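Local atomic coordinates of aminopeptidase N family protein (PDB entry 4FGM), a protein that probably works as a zinc-dependent aminopeptidase of the M61 family, cleaving residues from the amino ends of peptides. Residues 310-315 with 327-332; 337-342 with 376-381. All blocks are in the same frame, centred on the assembly; numbering follows the deposited sequence.

Contact 1. Residues 310-315 with 327-332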
# COMPACT_ATOMS: atom_id res chain seq x y z
N THR A 310 6.95 -8.44 -0.53
CA THR A 310 5.56 -8.38 -0.98
C THR A 310 5.45 -7.65 -2.32
O THR A 310 4.64 -8.01 -3.17
CB THR A 310 4.69 -7.65 0.06
OG1 THR A 310 4.98 -8.17 1.37
CG2 THR A 310 3.20 -7.85 -0.27
N SER A 311 6.28 -6.63 -2.50
CA SER A 311 6.26 -5.87 -3.74
C SER A 311 6.88 -6.63 -4.90
O SER A 311 6.74 -6.23 -6.05
CB SER A 311 6.98 -4.53 -3.57
OG SER A 311 6.21 -3.67 -2.75
N TYR A 312 7.55 -7.74 -4.60
CA TYR A 312 8.13 -8.57 -5.65
C TYR A 312 7.14 -9.67 -5.99
O TYR A 312 6.89 -9.98 -7.15
CB TYR A 312 9.45 -9.20 -5.18
CG TYR A 312 9.90 -10.38 -6.02
CD1 TYR A 312 10.36 -10.20 -7.32
CD2 TYR A 312 9.87 -11.68 -5.50
CE1 TYR A 312 10.79 -11.28 -8.09
CE2 TYR A 312 10.30 -12.76 -6.26
CZ TYR A 312 10.76 -12.56 -7.55
OH TYR A 312 11.19 -13.63 -8.30
N PHE A 313 6.54 -10.25 -4.95
CA PHE A 313 5.59 -11.33 -5.16
C PHE A 313 4.22 -10.93 -5.70
O PHE A 313 3.61 -11.72 -6.43
CB PHE A 313 5.46 -12.16 -3.87
CG PHE A 313 6.60 -13.12 -3.65
CD1 PHE A 313 6.78 -14.21 -4.51
CD2 PHE A 313 7.51 -12.93 -2.62
CE1 PHE A 313 7.86 -15.09 -4.34
CE2 PHE A 313 8.59 -13.81 -2.44
CZ PHE A 313 8.76 -14.89 -3.30
N ASP A 314 3.73 -9.74 -5.37
CA ASP A 314 2.41 -9.35 -5.88
C ASP A 314 2.33 -9.48 -7.41
O ASP A 314 1.30 -9.89 -7.94
CB ASP A 314 2.00 -7.93 -5.43
CG ASP A 314 3.05 -6.87 -5.72
OD1 ASP A 314 3.87 -7.03 -6.65
OD2 ASP A 314 3.04 -5.84 -5.01
N ASP A 315 3.41 -9.14 -8.10
CA ASP A 315 3.43 -9.26 -9.56
C ASP A 315 3.89 -10.65 -10.00
O ASP A 315 3.27 -11.27 -10.87
CB ASP A 315 4.37 -8.21 -10.18
CG ASP A 315 3.87 -6.79 -9.98
OD1 ASP A 315 2.65 -6.57 -10.13
OD2 ASP A 315 4.70 -5.90 -9.70
N LYS A 327 5.76 -11.73 -20.66
CA LYS A 327 5.93 -10.43 -21.30
C LYS A 327 5.38 -9.35 -20.37
O LYS A 327 6.06 -8.36 -20.08
CB LYS A 327 5.21 -10.40 -22.65
CG LYS A 327 5.82 -11.30 -23.73
CD LYS A 327 7.16 -10.77 -24.23
CE LYS A 327 7.74 -11.64 -25.35
NZ LYS A 327 8.91 -12.47 -24.91
N ARG A 328 4.15 -9.54 -19.90
CA ARG A 328 3.53 -8.59 -18.98
C ARG A 328 4.35 -8.48 -17.71
O ARG A 328 4.58 -7.38 -17.19
CB ARG A 328 2.11 -9.03 -18.63
CG ARG A 328 1.09 -8.62 -19.66
CD ARG A 328 -0.31 -9.01 -19.25
NE ARG A 328 -1.29 -8.27 -20.03
CZ ARG A 328 -1.48 -6.96 -19.94
NH1 ARG A 328 -0.76 -6.24 -19.09
NH2 ARG A 328 -2.39 -6.36 -20.70
N TYR A 329 4.77 -9.63 -17.19
CA TYR A 329 5.55 -9.63 -15.96
C TYR A 329 6.85 -8.84 -16.09
O TYR A 329 7.17 -8.02 -15.22
CB TYR A 329 5.87 -11.06 -15.51
CG TYR A 329 6.79 -11.03 -14.31
CD1 TYR A 329 6.33 -10.55 -13.08
CD2 TYR A 329 8.14 -11.32 -14.44
CE1 TYR A 329 7.19 -10.35 -12.02
CE2 TYR A 329 9.02 -11.12 -13.38
CZ TYR A 329 8.54 -10.63 -12.18
OH TYR A 329 9.42 -10.37 -11.15
N LEU A 330 7.60 -9.09 -17.16
CA LEU A 330 8.88 -8.41 -17.35
C LEU A 330 8.72 -6.91 -17.58
O LEU A 330 9.65 -6.14 -17.30
CB LEU A 330 9.67 -9.04 -18.50
CG LEU A 330 10.36 -10.38 -18.18
CD1 LEU A 330 11.10 -10.88 -19.41
CD2 LEU A 330 11.34 -10.20 -17.01
N LYS A 331 7.57 -6.49 -18.08
CA LYS A 331 7.34 -5.07 -18.28
C LYS A 331 7.22 -4.47 -16.88
O LYS A 331 7.81 -3.43 -16.59
CB LYS A 331 6.04 -4.82 -19.06
CG LYS A 331 5.69 -3.33 -19.15
CD LYS A 331 4.26 -3.13 -19.63
CE LYS A 331 3.82 -1.68 -19.44
NZ LYS A 331 2.40 -1.46 -19.85
N LEU A 332 6.48 -5.16 -16.02
CA LEU A 332 6.31 -4.71 -14.64
C LEU A 332 7.65 -4.67 -13.92
O LEU A 332 7.91 -3.78 -13.11
CB LEU A 332 5.35 -5.64 -13.89
CG LEU A 332 3.87 -5.59 -14.29
CD1 LEU A 332 3.10 -6.72 -13.61
CD2 LEU A 332 3.28 -4.23 -13.93
O HOH W 1 8.13 -8.62 -9.33
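Y329 reaches from helix 326-342 across to helix 308-320, where its hydroxyl meets Y312 while the flank of its ring lies against D315. The two short helical segments run nearly antiparallel, at 156°, with their axes 11.0 Å apart, a spacing too wide for backbone to meet backbone and bridged by side chains. With CG anti to the backbone N (chi1 175°), Y329 sends its ring over the gap. There Y329 OH lies 3.5 Å from Y312 CE1, the two tyrosine side chains crossing at about a right angle. Along the same ring, Y329 CE1 packs 4.0 Å from D315 CB, while Y329 CD1 lies near the carbonyl of D315. No direct hydrogen bond joins the segments; instead, a water donates to Y312 O at 2.9 Å and is hydrogen-bonded to Y329 OH at 2.8 Å, tying the phenol to the facing backbone. Y312 and Y329 are buried, and D388 and W584 take up the hydroxyl of Y312. The other half is no wider apart but lies nearer solvent, D315 and L332 both being partly exposed. L332 brings a single methyl, CD1, to within 3.5 Å of D315 OD1, an apolar group resting against a carboxylate whose OD1 is already hydrogen-bonded to S269 of helix 262-277. R328 and K331, which make no contact with 310-315, form salt bridges with D262. The whole is a near-antiparallel helix pair joined by a short connection, within the helical part of an M61 peptidase, beside the helix that carries the HExxH zinc motif.

Contact 2. Residues 337-342 with 376-381. With MAE (maleic acid), chain B.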
# COMPACT_ATOMS: atom_id res chain seq x y z
N LEU A 337 12.46 -1.56 -12.00
CA LEU A 337 13.89 -1.34 -12.17
C LEU A 337 14.14 0.11 -12.58
O LEU A 337 14.99 0.79 -11.99
CB LEU A 337 14.45 -2.29 -13.23
CG LEU A 337 15.97 -2.35 -13.37
CD1 LEU A 337 16.61 -2.53 -12.01
CD2 LEU A 337 16.35 -3.49 -14.30
N SER A 338 13.38 0.59 -13.55
CA SER A 338 13.52 1.96 -14.04
C SER A 338 13.27 3.01 -12.96
O SER A 338 13.96 4.03 -12.90
CB SER A 338 12.57 2.20 -15.21
OG SER A 338 12.80 1.27 -16.25
N ARG A 339 12.28 2.78 -12.11
CA ARG A 339 11.96 3.74 -11.07
C ARG A 339 13.08 3.86 -10.03
O ARG A 339 13.41 4.97 -9.61
CB ARG A 339 10.65 3.36 -10.37
CG ARG A 339 9.44 3.37 -11.30
CD ARG A 339 8.15 3.36 -10.50
NE ARG A 339 8.11 2.24 -9.56
CZ ARG A 339 7.54 1.07 -9.80
NH1 ARG A 339 6.95 0.84 -10.97
NH2 ARG A 339 7.56 0.12 -8.87
N VAL A 340 13.65 2.74 -9.62
CA VAL A 340 14.71 2.78 -8.63
C VAL A 340 15.94 3.50 -9.18
O VAL A 340 16.54 4.32 -8.49
CB VAL A 340 15.13 1.35 -8.19
CG1 VAL A 340 16.33 1.42 -7.26
CG2 VAL A 340 13.97 0.66 -7.50
N GLU A 341 16.29 3.19 -10.43
CA GLU A 341 17.46 3.77 -11.07
C GLU A 341 17.32 5.21 -11.58
O GLU A 341 18.32 5.85 -11.90
CB GLU A 341 17.91 2.88 -12.23
CG GLU A 341 18.33 1.47 -11.83
CD GLU A 341 19.38 1.46 -10.73
OE1 GLU A 341 20.30 2.30 -10.78
OE2 GLU A 341 19.28 0.61 -9.83
N ARG A 342 16.09 5.71 -11.64
CA ARG A 342 15.83 7.05 -12.15
C ARG A 342 16.44 8.22 -11.40
O ARG A 342 17.02 9.11 -12.02
CB ARG A 342 14.32 7.27 -12.26
CG ARG A 342 13.92 8.62 -12.85
CD ARG A 342 14.40 8.77 -14.29
NE ARG A 342 15.32 9.89 -14.46
CZ ARG A 342 15.05 10.99 -15.15
NH1 ARG A 342 13.87 11.12 -15.75
NH2 ARG A 342 15.94 11.96 -15.23
N TYR A 376 11.66 1.73 -0.23
CA TYR A 376 11.91 0.43 0.37
C TYR A 376 10.96 -0.58 -0.27
O TYR A 376 11.13 -1.79 -0.12
CB TYR A 376 11.75 0.46 1.89
CG TYR A 376 10.47 1.08 2.42
CD1 TYR A 376 9.27 0.35 2.43
CD2 TYR A 376 10.45 2.38 2.93
CE1 TYR A 376 8.10 0.90 2.96
CE2 TYR A 376 9.29 2.94 3.46
CZ TYR A 376 8.12 2.19 3.47
OH TYR A 376 6.97 2.73 3.99
N TYR A 377 9.98 -0.06 -1.01
CA TYR A 377 9.03 -0.91 -1.73
C TYR A 377 9.72 -1.41 -2.98
O TYR A 377 9.90 -2.61 -3.18
CB TYR A 377 7.80 -0.10 -2.17
CG TYR A 377 6.74 0.09 -1.12
CD1 TYR A 377 5.79 -0.90 -0.87
CD2 TYR A 377 6.67 1.28 -0.39
CE1 TYR A 377 4.78 -0.70 0.07
CE2 TYR A 377 5.67 1.48 0.55
CZ TYR A 377 4.73 0.48 0.77
OH TYR A 377 3.72 0.70 1.67
N ALA A 378 10.11 -0.46 -3.84
CA ALA A 378 10.75 -0.75 -5.11
C ALA A 378 12.13 -1.39 -4.98
O ALA A 378 12.39 -2.43 -5.60
CB ALA A 378 10.84 0.51 -5.96
N LYS A 379 13.02 -0.79 -4.20
CA LYS A 379 14.34 -1.38 -4.04
C LYS A 379 14.25 -2.70 -3.28
O LYS A 379 15.03 -3.62 -3.53
CB LYS A 379 15.30 -0.42 -3.34
CG LYS A 379 16.74 -0.91 -3.43
CD LYS A 379 17.75 0.08 -2.91
CE LYS A 379 19.16 -0.47 -3.10
NZ LYS A 379 20.21 0.49 -2.64
N GLY A 380 13.30 -2.79 -2.35
CA GLY A 380 13.14 -4.03 -1.61
C GLY A 380 12.72 -5.10 -2.60
O GLY A 380 13.11 -6.26 -2.49
N ALA A 381 11.94 -4.70 -3.59
CA ALA A 381 11.47 -5.63 -4.60
C ALA A 381 12.64 -6.14 -5.43
O ALA A 381 12.69 -7.32 -5.79
CB ALA A 381 10.44 -4.96 -5.50
C1 MAE B . 0.87 -1.35 1.90
O1 MAE B . 2.01 -1.14 2.43
O2 MAE B . 0.37 -2.49 2.00
C2 MAE B . 0.19 -0.21 1.24
C3 MAE B . -0.39 0.88 1.74
C4 MAE B . -0.51 1.24 3.15
O3 MAE B . -0.12 0.56 4.11
O4 MAE B . -1.03 2.36 3.35
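The maleic acid pocket beside the zinc site owes one of its walls to Y377, and the residues that follow it on helix 378-394 pack on helix 326-342. V340 and A378 make the closest join: V340 CG2 meets A378 CB at 3.5 Å, methyl against methyl. The same V340 CG2 lies 3.7 Å from the backbone K379 N. With CG1 anti to the backbone N (chi1 175°), it is CG2 that faces A378. R339 adds a looser touch, its NH2 4.4 Å from A378 CB, whereas K379 runs extended to E448 O. On its other side the segment turns to the ligand. Y377 OH donates a 2.6 Å hydrogen bond to maleic acid O1, which lies at the ring's edge and in its plane. A phenylalanine in place of Y377 would probably keep the ring but leave the carboxyl oxygen O1 without this donor, so that end of the ligand would be less firmly oriented. The chemistry is therefore divided: apolar contact without a hydrogen bond sets helix against helix, while one short, directed bond from the neighbouring tyrosine grips a carboxyl oxygen, probably of an ionised group, in the pocket.

Helix 326-342 serves both contacts, its early turns in contact 1 and its last ones in contact 2, with the two centres 12 Å apart. The partner segments also meet directly: S311 OG lies 3.4 Å from Y377 CD1, and Y312 CB packs 3.8 Å from A381 O. Each contact approaches the metal site by a different route. In contact 1 the side chain of Y312 is about 11 Å from the zinc ion, and D314 holds the zinc ligand H273 through a hydrogen bond to its ND1, a second-shell role. Contact 2 instead reaches the bound maleic acid itself, through Y377, which also touches the zinc ligand E307.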